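CpuTA1 (Curtobacterium pusillum, PDB 5K3W) is a pyridoxal-5'-phosphate-binding protein of the class IV aminotransferase family, built as a dimer of two identical subunits. Local coordinates at residues L34-F37 and G38-Q41; R122-E125 and G126-R129; R156-R159 and H160-E164; G233-Q236 and A237-D241; F240-F243 and E244-Y248. All coordinates share one frame; numbering follows the deposited sequence.

Interaction 1: L34-F37 and G38-Q41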
loop_
_atom_site.group_PDB
_atom_site.type_symbol
_atom_site.label_atom_id
_atom_site.label_comp_id
_atom_site.label_asym_id
_atom_site.label_seq_id
_atom_site.Cartn_x
_atom_site.Cartn_y
_atom_site.Cartn_z
ATOM N N LEU A 34 10.508 -23.649 9.574
ATOM C CA LEU A 34 11.032 -23.459 8.229
ATOM C C LEU A 34 9.983 -23.827 7.184
ATOM O O LEU A 34 9.146 -24.711 7.397
ATOM C CB LEU A 34 12.286 -24.302 8.027
ATOM C CG LEU A 34 13.511 -23.860 8.814
ATOM C CD1 LEU A 34 14.537 -24.974 8.819
ATOM C CD2 LEU A 34 14.107 -22.590 8.222
ATOM N N ALA A 35 10.035 -23.129 6.047
ATOM C CA ALA A 35 9.199 -23.414 4.890
ATOM C C ALA A 35 10.003 -23.164 3.612
ATOM O O ALA A 35 11.063 -22.534 3.627
ATOM C CB ALA A 35 7.914 -22.568 4.914
ATOM N N ASP A 36 9.483 -23.654 2.490
ATOM C CA ASP A 36 10.183 -23.567 1.209
ATOM C C ASP A 36 9.963 -22.188 0.579
ATOM O O ASP A 36 8.877 -21.879 0.067
ATOM C CB ASP A 36 9.718 -24.700 0.293
ATOM C CG ASP A 36 10.288 -24.603 -1.127
ATOM O OD1 ASP A 36 11.131 -23.703 -1.387
ATOM O OD2 ASP A 36 9.891 -25.444 -1.982
ATOM N N PHE A 37 11.015 -21.369 0.593
ATOM C CA PHE A 37 10.978 -20.042 -0.005
ATOM C C PHE A 37 10.547 -20.066 -1.467
ATOM O O PHE A 37 10.057 -19.050 -1.969
ATOM C CB PHE A 37 12.367 -19.420 0.143
ATOM C CG PHE A 37 12.540 -18.104 -0.554
ATOM C CD1 PHE A 37 12.313 -16.910 0.116
ATOM C CD2 PHE A 37 12.977 -18.055 -1.861
ATOM C CE1 PHE A 37 12.504 -15.683 -0.518
ATOM C CE2 PHE A 37 13.155 -16.838 -2.506
ATOM C CZ PHE A 37 12.920 -15.649 -1.832
ATOM N N GLY A 38 10.725 -21.200 -2.158
ATOM C CA GLY A 38 10.431 -21.339 -3.568
ATOM C C GLY A 38 9.014 -21.714 -3.905
ATOM O O GLY A 38 8.609 -21.589 -5.061
ATOM N N ALA A 39 8.287 -22.120 -2.988
ATOM C CA ALA A 39 6.900 -22.504 -3.158
ATOM C C ALA A 39 5.961 -21.377 -2.733
ATOM O O ALA A 39 6.308 -20.549 -1.885
ATOM C CB ALA A 39 6.588 -23.754 -2.334
ATOM N N PRO A 40 4.762 -21.322 -3.301
ATOM C CA PRO A 40 3.778 -20.332 -2.840
ATOM C C PRO A 40 3.506 -20.470 -1.350
ATOM O O PRO A 40 3.403 -21.571 -0.812
ATOM C CB PRO A 40 2.529 -20.657 -3.669
ATOM C CG PRO A 40 2.757 -22.065 -4.171
ATOM C CD PRO A 40 4.234 -22.191 -4.366
ATOM N N GLN A 41 3.362 -19.335 -0.686
ATOM C CA GLN A 41 3.205 -19.336 0.758
ATOM C C GLN A 41 2.065 -18.474 1.277
ATOM O O GLN A 41 1.694 -18.636 2.444
ATOM C CB GLN A 41 4.509 -18.880 1.427
ATOM C CG GLN A 41 5.672 -19.829 1.189
ATOM C CD GLN A 41 5.510 -21.159 1.913
ATOM O OE1 GLN A 41 4.720 -21.287 2.848
ATOM N NE2 GLN A 41 6.267 -22.154 1.483
HETATM O O HOH W 1 6.612 -25.001 2.724
HETATM O O HOH W 2 7.406 -17.983 -1.183
#
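Asp36 and Ala39 close a type I beta turn, Ala39 N donating to Asp36 O over 3.1 Å, with Phe37 and Gly38 at its corners. The same carbonyl oxygen takes a second bond from the side-chain amide of Gln41, whose NE2 lies 3.0 Å from Asp36 O; the two donors sit above opposite faces of the carbonyl plane, so the oxygen is gripped from both sides. Gln41 gets there by doubling back at its second torsion (chi2 -69°), which also brings NE2 to 3.8 Å from Ala35 CB. With CG swung anti to its backbone N (chi1 174°), Asp36 folds its carboxylate over the turn, and OD1 takes Gly38 N at 2.7 Å from above the carboxylate plane, while OD2 rests near Ala39 CB. One water bridges Asp36 N and Gln41 NE2; another donates to the carbonyls of Phe37 and Ala39. Phe37 packs on Thr45 of the second subunit. The turn leaves the end of strand 32-35, an outermost strand of its antiparallel sheet within the chain, where Ala35 pairs with Leu6 of strand 5-9 and Gln41 packs on Leu6; beyond it the chain runs on toward helix 47-50.

Interaction 2: R122-E125 and G126-R129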
loop_
_atom_site.group_PDB
_atom_site.type_symbol
_atom_site.label_atom_id
_atom_site.label_comp_id
_atom_site.label_asym_id
_atom_site.label_seq_id
_atom_site.Cartn_x
_atom_site.Cartn_y
_atom_site.Cartn_z
ATOM N N ARG A 122 -2.401 -8.394 8.551
ATOM C CA ARG A 122 -3.634 -8.602 9.307
ATOM C C ARG A 122 -4.215 -9.995 9.089
ATOM O O ARG A 122 -5.169 -10.361 9.779
ATOM C CB ARG A 122 -4.671 -7.515 8.944
ATOM C CG ARG A 122 -5.736 -7.231 10.035
ATOM C CD ARG A 122 -6.523 -5.928 9.775
ATOM N NE ARG A 122 -5.665 -4.789 9.425
ATOM C CZ ARG A 122 -5.142 -3.922 10.295
ATOM N NH1 ARG A 122 -5.384 -4.037 11.593
ATOM N NH2 ARG A 122 -4.362 -2.937 9.868
ATOM N N GLY A 123 -3.662 -10.778 8.161
ATOM C CA GLY A 123 -4.041 -12.165 7.978
ATOM C C GLY A 123 -5.047 -12.377 6.857
ATOM O O GLY A 123 -5.494 -11.455 6.164
ATOM N N ILE A 124 -5.380 -13.656 6.688
ATOM C CA ILE A 124 -6.488 -14.071 5.840
ATOM C C ILE A 124 -7.762 -13.368 6.279
ATOM O O ILE A 124 -8.095 -13.339 7.469
ATOM C CB ILE A 124 -6.640 -15.598 5.909
ATOM C CG1 ILE A 124 -5.276 -16.272 5.657
ATOM C CG2 ILE A 124 -7.730 -16.060 4.954
ATOM C CD1 ILE A 124 -5.253 -17.771 5.900
ATOM N N GLU A 125 -8.487 -12.812 5.313
ATOM C CA GLU A 125 -9.629 -11.968 5.636
ATOM C C GLU A 125 -10.773 -12.798 6.212
ATOM O O GLU A 125 -11.022 -13.927 5.779
ATOM C CB GLU A 125 -10.093 -11.201 4.394
ATOM C CG GLU A 125 -11.386 -10.414 4.610
ATOM C CD GLU A 125 -11.502 -9.192 3.714
ATOM O OE1 GLU A 125 -11.845 -8.106 4.234
ATOM O OE2 GLU A 125 -11.248 -9.316 2.496
ATOM N N GLY A 126 -11.465 -12.231 7.204
ATOM C CA GLY A 126 -12.535 -12.920 7.900
ATOM C C GLY A 126 -12.093 -13.779 9.066
ATOM O O GLY A 126 -12.943 -14.397 9.720
ATOM N N GLU A 127 -10.796 -13.803 9.374
ATOM C CA GLU A 127 -10.213 -14.820 10.230
ATOM C C GLU A 127 -9.651 -14.282 11.542
ATOM O O GLU A 127 -9.457 -15.067 12.476
ATOM C CB GLU A 127 -9.111 -15.549 9.450
ATOM C CG GLU A 127 -8.566 -16.776 10.106
ATOM C CD GLU A 127 -7.761 -17.622 9.143
ATOM O OE1 GLU A 127 -6.551 -17.841 9.401
ATOM O OE2 GLU A 127 -8.346 -18.062 8.125
ATOM N N GLY A 128 -9.396 -12.977 11.639
ATOM C CA GLY A 128 -8.864 -12.399 12.866
ATOM C C GLY A 128 -7.543 -12.977 13.347
ATOM O O GLY A 128 -7.290 -12.983 14.557
ATOM N N ARG A 129 -6.681 -13.440 12.443
ATOM C CA ARG A 129 -5.399 -14.040 12.820
ATOM C C ARG A 129 -4.257 -13.506 11.961
ATOM O O ARG A 129 -4.058 -13.970 10.824
ATOM C CB ARG A 129 -5.455 -15.558 12.715
ATOM C CG ARG A 129 -6.360 -16.231 13.727
ATOM C CD ARG A 129 -6.024 -17.718 13.849
ATOM N NE ARG A 129 -5.629 -18.286 12.559
ATOM C CZ ARG A 129 -4.365 -18.458 12.171
ATOM N NH1 ARG A 129 -3.370 -18.110 12.982
ATOM N NH2 ARG A 129 -4.092 -18.981 10.974
HETATM O O HOH W 3 -7.133 -12.266 9.527
HETATM O O HOH W 4 -4.928 -15.419 8.984
#
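Gly123 and Arg129 bring the two limbs of this loop to a CA separation of 5.4 Å, and its tip is a type II beta turn from Ile124 to Glu127, closed by a weak bond of 3.3 Å from Glu127 N to Ile124 O. Gly126 holds the third position of the turn with a positive phi of 86°, the conformation that glycine favours in a type II turn. At the base of the loop Gly123 CA makes a CH...O contact of 3.4 Å with Arg129 O. Two waters bridge the limbs of the loop: one donates to Arg122 O and Ile124 O and accepts from Arg129 N, the other accepts from Ile124 N and donates to Arg129 O and Glu127 OE1. This is the loop of a beta hairpin formed by strands 114-121 and 131-138, neighbours in an antiparallel sheet. Among the side chains, Glu127 runs extended, CG anti to its backbone N (chi1 -170°), and lays its carboxylate against Ile124: OE2 is 3.7 Å from Ile124 CB and OE1 3.7 Å from Ile124 CD1. OE1 also forms a salt bridge with Arg129 NH2 at 3.1 Å, its hydrogen bonds weak in angle. Glu125 leaves the turn to form a salt bridge with Arg182 of the second subunit, and Arg122 makes a salt bridge with Asp53, its guanidinium also donating to Leu83 O.

Interaction 3: R156-R159 and H160-E164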
loop_
_atom_site.group_PDB
_atom_site.type_symbol
_atom_site.label_atom_id
_atom_site.label_comp_id
_atom_site.label_asym_id
_atom_site.label_seq_id
_atom_site.Cartn_x
_atom_site.Cartn_y
_atom_site.Cartn_z
ATOM N N ARG A 156 5.367 14.894 -1.983
ATOM C CA ARG A 156 4.727 13.780 -1.302
ATOM C C ARG A 156 3.218 13.943 -1.232
ATOM O O ARG A 156 2.506 12.942 -1.105
ATOM C CB ARG A 156 5.289 13.627 0.120
ATOM C CG ARG A 156 4.754 12.426 0.906
ATOM C CD ARG A 156 5.362 11.132 0.403
ATOM N NE ARG A 156 4.709 9.949 0.963
ATOM C CZ ARG A 156 3.531 9.470 0.549
ATOM N NH1 ARG A 156 2.866 10.081 -0.426
ATOM N NH2 ARG A 156 3.006 8.380 1.111
ATOM N N GLY A 157 2.722 15.178 -1.307
ATOM C CA GLY A 157 1.305 15.451 -1.197
ATOM C C GLY A 157 0.810 15.704 0.212
ATOM O O GLY A 157 -0.298 16.218 0.377
ATOM N N TYR A 158 1.581 15.355 1.234
ATOM C CA TYR A 158 1.153 15.531 2.614
ATOM C C TYR A 158 1.810 16.758 3.234
ATOM O O TYR A 158 2.943 17.115 2.908
ATOM C CB TYR A 158 1.496 14.299 3.454
ATOM C CG TYR A 158 0.702 13.061 3.122
ATOM C CD1 TYR A 158 -0.623 13.150 2.715
ATOM C CD2 TYR A 158 1.273 11.796 3.224
ATOM C CE1 TYR A 158 -1.363 12.016 2.424
ATOM C CE2 TYR A 158 0.542 10.655 2.929
ATOM C CZ TYR A 158 -0.780 10.774 2.529
ATOM O OH TYR A 158 -1.518 9.651 2.230
ATOM N N ARG A 159 1.079 17.408 4.130
ATOM C CA ARG A 159 1.691 18.397 4.996
ATOM C C ARG A 159 2.657 17.705 5.951
ATOM O O ARG A 159 2.450 16.557 6.356
ATOM C CB ARG A 159 0.623 19.157 5.789
ATOM C CG ARG A 159 -0.128 20.211 5.000
ATOM C CD ARG A 159 -1.205 20.887 5.842
ATOM N NE ARG A 159 -0.686 21.401 7.105
ATOM C CZ ARG A 159 -0.001 22.536 7.226
ATOM N NH1 ARG A 159 0.445 22.929 8.414
ATOM N NH2 ARG A 159 0.255 23.274 6.156
ATOM N N HIS A 160 3.729 18.413 6.311
ATOM C CA HIS A 160 4.697 17.834 7.234
ATOM C C HIS A 160 4.037 17.329 8.518
ATOM O O HIS A 160 4.613 16.482 9.205
ATOM C CB HIS A 160 5.788 18.859 7.577
ATOM C CG HIS A 160 5.360 19.863 8.598
ATOM N ND1 HIS A 160 4.493 20.898 8.310
ATOM C CD2 HIS A 160 5.643 19.964 9.917
ATOM C CE1 HIS A 160 4.277 21.603 9.404
ATOM N NE2 HIS A 160 4.961 21.055 10.394
ATOM N N ASP A 161 2.833 17.806 8.849
ATOM C CA ASP A 161 2.217 17.513 10.137
ATOM C C ASP A 161 1.063 16.512 10.052
ATOM O O ASP A 161 0.267 16.421 10.993
ATOM C CB ASP A 161 1.743 18.815 10.795
ATOM C CG ASP A 161 0.726 19.581 9.934
ATOM O OD1 ASP A 161 0.223 19.024 8.936
ATOM O OD2 ASP A 161 0.420 20.745 10.260
ATOM N N VAL A 162 0.954 15.742 8.964
ATOM C CA VAL A 162 -0.205 14.853 8.835
ATOM C C VAL A 162 -0.243 13.816 9.947
ATOM O O VAL A 162 -1.323 13.333 10.309
ATOM C CB VAL A 162 -0.246 14.167 7.453
ATOM C CG1 VAL A 162 -0.662 15.164 6.374
ATOM C CG2 VAL A 162 1.092 13.539 7.125
ATOM N N ALA A 163 0.918 13.441 10.497
ATOM C CA ALA A 163 0.936 12.427 11.547
ATOM C C ALA A 163 0.240 12.919 12.806
ATOM O O ALA A 163 -0.297 12.110 13.569
ATOM C CB ALA A 163 2.374 11.999 11.861
ATOM N N GLU A 164 0.229 14.238 13.029
ATOM C CA GLU A 164 -0.477 14.814 14.167
ATOM C C GLU A 164 -1.978 14.947 13.896
ATOM O O GLU A 164 -2.794 14.603 14.755
ATOM C CB GLU A 164 0.137 16.173 14.521
ATOM C CG GLU A 164 -0.663 16.979 15.555
ATOM C CD GLU A 164 -0.622 16.375 16.965
ATOM O OE1 GLU A 164 0.375 15.694 17.299
ATOM O OE2 GLU A 164 -1.588 16.580 17.742
#
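Arg159 and Asp161 face each other across one intervening residue, their side chains meeting at a slant with guanidinium and carboxylate planes 57° apart. They are thus well short of coplanar, although two guanidinium N-H groups meet the carboxylate. The straightest bond of the salt bridge runs from Arg159 NH1 to Asp161 OD2, 2.9 Å long with an N-H...O angle of 153°, and reaches the carboxylate from above its plane; Arg159 NE adds a weak bond to Asp161 OD1 at 3.1 Å and a longer weak one to OD2. A bend at the third torsion brings the guanidinium round so that its NE/NH1 edge meets the carboxylate of Asp161, whose CG lies between the backbone N and the carbonyl carbon (chi1 59°), a torsion that places the carboxylate on the arginine's side. The carboxylate is engaged by the arginine; it makes no capping bond to the helix. His160 has its ring over Asp161 CB, which lies 3.9 Å above the ring centre, while ND1 bonds to Asp202. On the apolar side Val162 crosses Tyr158 at about a right angle: its CG1 is 3.7 Å from Tyr158 CB, and CG2 packs near the same carbon. The Tyr158 ring stacks on Tyr158 of the second subunit, and CE2 lies over one face of the guanidinium of Arg156. Val162 N donates to Arg159 O at 3.1 Å, closing a type I beta turn with Asp161 at the N-cap that leads from strand 149-155 into the short helix 162-165 at the subunit interface.

Interaction 4: G233-Q236 and A237-D241. With PLP (pyridoxal-5'-phosphate), chain C.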
loop_
_atom_site.group_PDB
_atom_site.type_symbol
_atom_site.label_atom_id
_atom_site.label_comp_id
_atom_site.label_asym_id
_atom_site.label_seq_id
_atom_site.Cartn_x
_atom_site.Cartn_y
_atom_site.Cartn_z
ATOM N N GLY A 233 14.949 6.260 11.096
ATOM C CA GLY A 233 15.772 5.246 10.464
ATOM C C GLY A 233 16.775 4.648 11.438
ATOM O O GLY A 233 17.442 5.352 12.196
ATOM N N THR A 234 16.877 3.323 11.415
ATOM C CA THR A 234 17.950 2.711 12.184
ATOM C C THR A 234 19.313 3.112 11.626
ATOM O O THR A 234 20.251 3.330 12.399
ATOM C CB THR A 234 17.781 1.187 12.240
ATOM O OG1 THR A 234 17.958 0.603 10.944
ATOM C CG2 THR A 234 16.407 0.822 12.766
ATOM N N THR A 235 19.434 3.285 10.304
ATOM C CA THR A 235 20.729 3.670 9.736
ATOM C C THR A 235 21.085 5.113 10.078
ATOM O O THR A 235 22.231 5.407 10.438
ATOM C CB THR A 235 20.723 3.466 8.220
ATOM O OG1 THR A 235 20.229 2.159 7.923
ATOM C CG2 THR A 235 22.132 3.601 7.646
ATOM N N GLN A 236 20.110 6.022 9.984
ATOM C CA GLN A 236 20.336 7.419 10.347
ATOM C C GLN A 236 20.861 7.554 11.775
ATOM O O GLN A 236 21.775 8.351 12.038
ATOM C CB GLN A 236 19.038 8.213 10.167
ATOM C CG GLN A 236 19.097 9.632 10.676
ATOM C CD GLN A 236 18.769 9.732 12.165
ATOM O OE1 GLN A 236 17.727 9.256 12.617
ATOM N NE2 GLN A 236 19.666 10.345 12.932
ATOM N N ALA A 237 20.286 6.806 12.720
ATOM C CA ALA A 237 20.821 6.859 14.075
ATOM C C ALA A 237 22.279 6.410 14.098
ATOM O O ALA A 237 23.120 7.047 14.742
ATOM C CB ALA A 237 19.971 6.021 15.033
ATOM N N ALA A 238 22.614 5.332 13.384
ATOM C CA ALA A 238 24.015 4.927 13.371
ATOM C C ALA A 238 24.885 5.948 12.650
ATOM O O ALA A 238 26.076 6.071 12.959
ATOM C CB ALA A 238 24.180 3.552 12.736
ATOM N N VAL A 239 24.312 6.691 11.697
ATOM C CA VAL A 239 25.088 7.718 11.013
ATOM C C VAL A 239 25.377 8.877 11.947
ATOM O O VAL A 239 26.465 9.458 11.916
ATOM C CB VAL A 239 24.373 8.208 9.745
ATOM C CG1 VAL A 239 25.050 9.493 9.246
ATOM C CG2 VAL A 239 24.392 7.131 8.681
ATOM N N PHE A 240 24.402 9.259 12.771
ATOM C CA PHE A 240 24.684 10.271 13.778
ATOM C C PHE A 240 25.797 9.811 14.713
ATOM O O PHE A 240 26.673 10.601 15.088
ATOM C CB PHE A 240 23.414 10.612 14.555
ATOM C CG PHE A 240 22.582 11.683 13.896
ATOM C CD1 PHE A 240 22.826 12.045 12.582
ATOM C CD2 PHE A 240 21.585 12.345 14.592
ATOM C CE1 PHE A 240 22.073 13.028 11.968
ATOM C CE2 PHE A 240 20.835 13.335 13.984
ATOM C CZ PHE A 240 21.081 13.672 12.667
ATOM N N ASP A 241 25.795 8.532 15.089
ATOM C CA ASP A 241 26.853 8.047 15.965
ATOM C C ASP A 241 28.214 8.246 15.317
ATOM O O ASP A 241 29.164 8.701 15.968
ATOM C CB ASP A 241 26.621 6.579 16.321
ATOM C CG ASP A 241 25.494 6.400 17.317
ATOM O OD1 ASP A 241 25.039 5.248 17.526
ATOM O OD2 ASP A 241 25.058 7.426 17.891
HETATM N N1 PLP C . 12.161 5.678 4.993
HETATM C C2 PLP C . 11.386 4.647 4.550
HETATM C C2A PLP C . 10.033 4.915 3.920
HETATM C C3 PLP C . 11.838 3.349 4.696
HETATM O O3 PLP C . 11.006 2.315 4.241
HETATM C C4 PLP C . 13.054 3.106 5.286
HETATM C C4A PLP C . 13.619 1.721 5.451
HETATM C C5 PLP C . 13.833 4.134 5.723
HETATM C C6 PLP C . 13.370 5.431 5.577
HETATM C C5A PLP C . 15.192 3.847 6.352
HETATM O O4P PLP C . 15.104 3.007 7.488
HETATM P P PLP C . 16.307 2.034 7.874
HETATM O O1P PLP C . 17.612 2.797 7.931
HETATM O O2P PLP C . 16.426 0.895 6.891
HETATM O O3P PLP C . 16.062 1.462 9.247
#
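PLP O3P is gripped twice by Thr234, through OG1 at 2.7 Å and backbone N at 3.0 Å, and O1P is held in the same way by Thr235, with OG1 at 2.7 Å and N at 3.0 Å. The two hydroxyls reach the phosphate by different torsions: that of Thr234 stands between its backbone N and carbonyl carbon (chi1 67°), that of Thr235 beside its backbone N (chi1 -49°). Gly233, the N-cap residue, passes close to the ester oxygen of PLP. Behind the phosphate the helix is knit by bonds from Ala237 N to Gly233 O, Ala238 N to Thr234 O, Val239 N to Thr235 O and Phe240 N to Gln236 O. One turn on, the bent Gln236 sets NE2 3.1 Å above the centre of the Phe240 ring, with amide and ring planes 76° apart; the same NE2 bonds to Tyr252 OH, which would help to fix the amide's rotation. Arg75, Tyr178 and Ser271 also bond to PLP. Two backbone N-H groups and two hydroxyls at the N-terminus of helix 234-245 form the helix-end part of a phosphate-binding cup, and the helix dipole would probably favour the phosphate's negative charge.

Interaction 5: F240-F243 and E244-Y248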
loop_
_atom_site.group_PDB
_atom_site.type_symbol
_atom_site.label_atom_id
_atom_site.label_comp_id
_atom_site.label_asym_id
_atom_site.label_seq_id
_atom_site.Cartn_x
_atom_site.Cartn_y
_atom_site.Cartn_z
ATOM N N PHE A 240 24.402 9.259 12.771
ATOM C CA PHE A 240 24.684 10.271 13.778
ATOM C C PHE A 240 25.797 9.811 14.713
ATOM O O PHE A 240 26.673 10.601 15.088
ATOM C CB PHE A 240 23.414 10.612 14.555
ATOM C CG PHE A 240 22.582 11.683 13.896
ATOM C CD1 PHE A 240 22.826 12.045 12.582
ATOM C CD2 PHE A 240 21.585 12.345 14.592
ATOM C CE1 PHE A 240 22.073 13.028 11.968
ATOM C CE2 PHE A 240 20.835 13.335 13.984
ATOM C CZ PHE A 240 21.081 13.672 12.667
ATOM N N ASP A 241 25.795 8.532 15.089
ATOM C CA ASP A 241 26.853 8.047 15.965
ATOM C C ASP A 241 28.214 8.246 15.317
ATOM O O ASP A 241 29.164 8.701 15.968
ATOM C CB ASP A 241 26.621 6.579 16.321
ATOM C CG ASP A 241 25.494 6.400 17.317
ATOM O OD1 ASP A 241 25.039 5.248 17.526
ATOM O OD2 ASP A 241 25.058 7.426 17.891
ATOM N N PHE A 242 28.320 7.933 14.025
ATOM C CA PHE A 242 29.589 8.103 13.329
ATOM C C PHE A 242 30.059 9.547 13.409
ATOM O O PHE A 242 31.201 9.819 13.804
ATOM C CB PHE A 242 29.448 7.644 11.878
ATOM C CG PHE A 242 30.597 8.039 10.994
ATOM C CD1 PHE A 242 31.668 7.185 10.804
ATOM C CD2 PHE A 242 30.599 9.259 10.341
ATOM C CE1 PHE A 242 32.720 7.542 9.985
ATOM C CE2 PHE A 242 31.652 9.622 9.523
ATOM C CZ PHE A 242 32.715 8.762 9.348
ATOM N N PHE A 243 29.179 10.495 13.064
ATOM C CA PHE A 243 29.593 11.895 12.971
ATOM C C PHE A 243 29.891 12.499 14.345
ATOM O O PHE A 243 30.833 13.283 14.485
ATOM C CB PHE A 243 28.533 12.712 12.230
ATOM C CG PHE A 243 28.629 12.607 10.727
ATOM C CD1 PHE A 243 29.704 13.161 10.048
ATOM C CD2 PHE A 243 27.641 11.969 9.997
ATOM C CE1 PHE A 243 29.801 13.076 8.670
ATOM C CE2 PHE A 243 27.728 11.870 8.612
ATOM C CZ PHE A 243 28.810 12.427 7.945
ATOM N N GLU A 244 29.101 12.169 15.366
ATOM C CA GLU A 244 29.425 12.651 16.705
ATOM C C GLU A 244 30.806 12.172 17.142
ATOM O O GLU A 244 31.594 12.946 17.700
ATOM C CB GLU A 244 28.360 12.202 17.698
ATOM C CG GLU A 244 27.074 13.011 17.596
ATOM C CD GLU A 244 25.868 12.256 18.125
ATOM O OE1 GLU A 244 24.763 12.432 17.570
ATOM O OE2 GLU A 244 26.025 11.479 19.094
ATOM N N GLU A 245 31.124 10.898 16.870
ATOM C CA GLU A 245 32.436 10.356 17.213
ATOM C C GLU A 245 33.565 11.158 16.586
ATOM O O GLU A 245 34.679 11.180 17.120
ATOM C CB GLU A 245 32.538 8.901 16.764
ATOM C CG GLU A 245 32.684 7.905 17.885
ATOM C CD GLU A 245 32.974 6.509 17.365
ATOM O OE1 GLU A 245 33.246 6.372 16.150
ATOM O OE2 GLU A 245 32.931 5.551 18.167
ATOM N N ARG A 246 33.314 11.799 15.446
ATOM C CA ARG A 246 34.313 12.635 14.800
ATOM C C ARG A 246 34.104 14.118 15.080
ATOM O O ARG A 246 34.600 14.958 14.322
ATOM C CB ARG A 246 34.322 12.376 13.298
ATOM C CG ARG A 246 35.137 11.178 12.891
ATOM C CD ARG A 246 34.685 10.719 11.537
ATOM N NE ARG A 246 35.553 9.711 10.935
ATOM C CZ ARG A 246 36.215 9.892 9.795
ATOM N NH1 ARG A 246 36.122 11.051 9.144
ATOM N NH2 ARG A 246 36.965 8.911 9.300
ATOM N N GLY A 247 33.360 14.459 16.133
ATOM C CA GLY A 247 33.219 15.839 16.563
ATOM C C GLY A 247 32.213 16.702 15.819
ATOM O O GLY A 247 32.148 17.910 16.085
ATOM N N TYR A 248 31.422 16.146 14.907
ATOM C CA TYR A 248 30.372 16.947 14.292
ATOM C C TYR A 248 29.196 17.105 15.249
ATOM O O TYR A 248 28.769 16.133 15.875
ATOM C CB TYR A 248 29.864 16.301 13.014
ATOM C CG TYR A 248 30.870 16.199 11.904
ATOM C CD1 TYR A 248 31.866 15.226 11.929
ATOM C CD2 TYR A 248 30.798 17.048 10.800
ATOM C CE1 TYR A 248 32.776 15.115 10.892
ATOM C CE2 TYR A 248 31.701 16.942 9.766
ATOM C CZ TYR A 248 32.686 15.978 9.816
ATOM O OH TYR A 248 33.583 15.878 8.785
#
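Phe243 presents its edge to the face of Tyr248 in a T-shaped pair, ring centroids 4.9 Å apart and planes at 78°; Phe243 CD1 is the atom that meets the ring, 3.5 Å from Tyr248 CD1. Next to this pair the extended Arg246 crosses Phe242 at a slant: Phe242 CZ stands over one face of the Arg246 guanidinium, 3.4 Å from NE, the two planes only 25° apart. Phe242 also places CD2 over the centre of the Phe243 ring, linking the two pairs. Outward from these, the salt bridge from Arg246 NH2 to Asp295 of helix 290-307 anchors the guanidinium, and Val221 of strand 220-224 packs against both Phe243 and Tyr248. The extended Glu244 runs past Phe240 O, its OE1 bonding to Thr250; its other oxygen, OE2, comes to 4.3 Å from Asp241 OD2, a like-charge approach at the surface. The backbone sets the rings in place: Tyr248 N donates to Phe243 O at 3.0 Å and Gly247 N to Glu244 O at 2.8 Å. With Gly247 at positive phi (81°), this is a Schellman motif, ending helix 234-245 within a beta-alpha-beta unit that continues into strand 250-253.

Overall arrangement
Interactions 4 and 5 share Phe240, Asp241 and helix 234-245, one at its N-terminal end and the other at its C-terminal end, their centres 10 Å apart. Interaction 4 is buried and polar, spending its N-H groups and hydroxyls on PLP, whereas the partly buried interaction 5 relies on aromatic packing. Interactions 1 and 2 are surface turns on the far side of the chain's centre from that helix, about 8 Å apart at their nearest atoms, and both lean on bridging waters. Interaction 3, partly buried, sets a salt bridge beside apolar packing. Interactions 1, 2 and 3 all reach the second subunit; no other protein chain touches interactions 4 and 5.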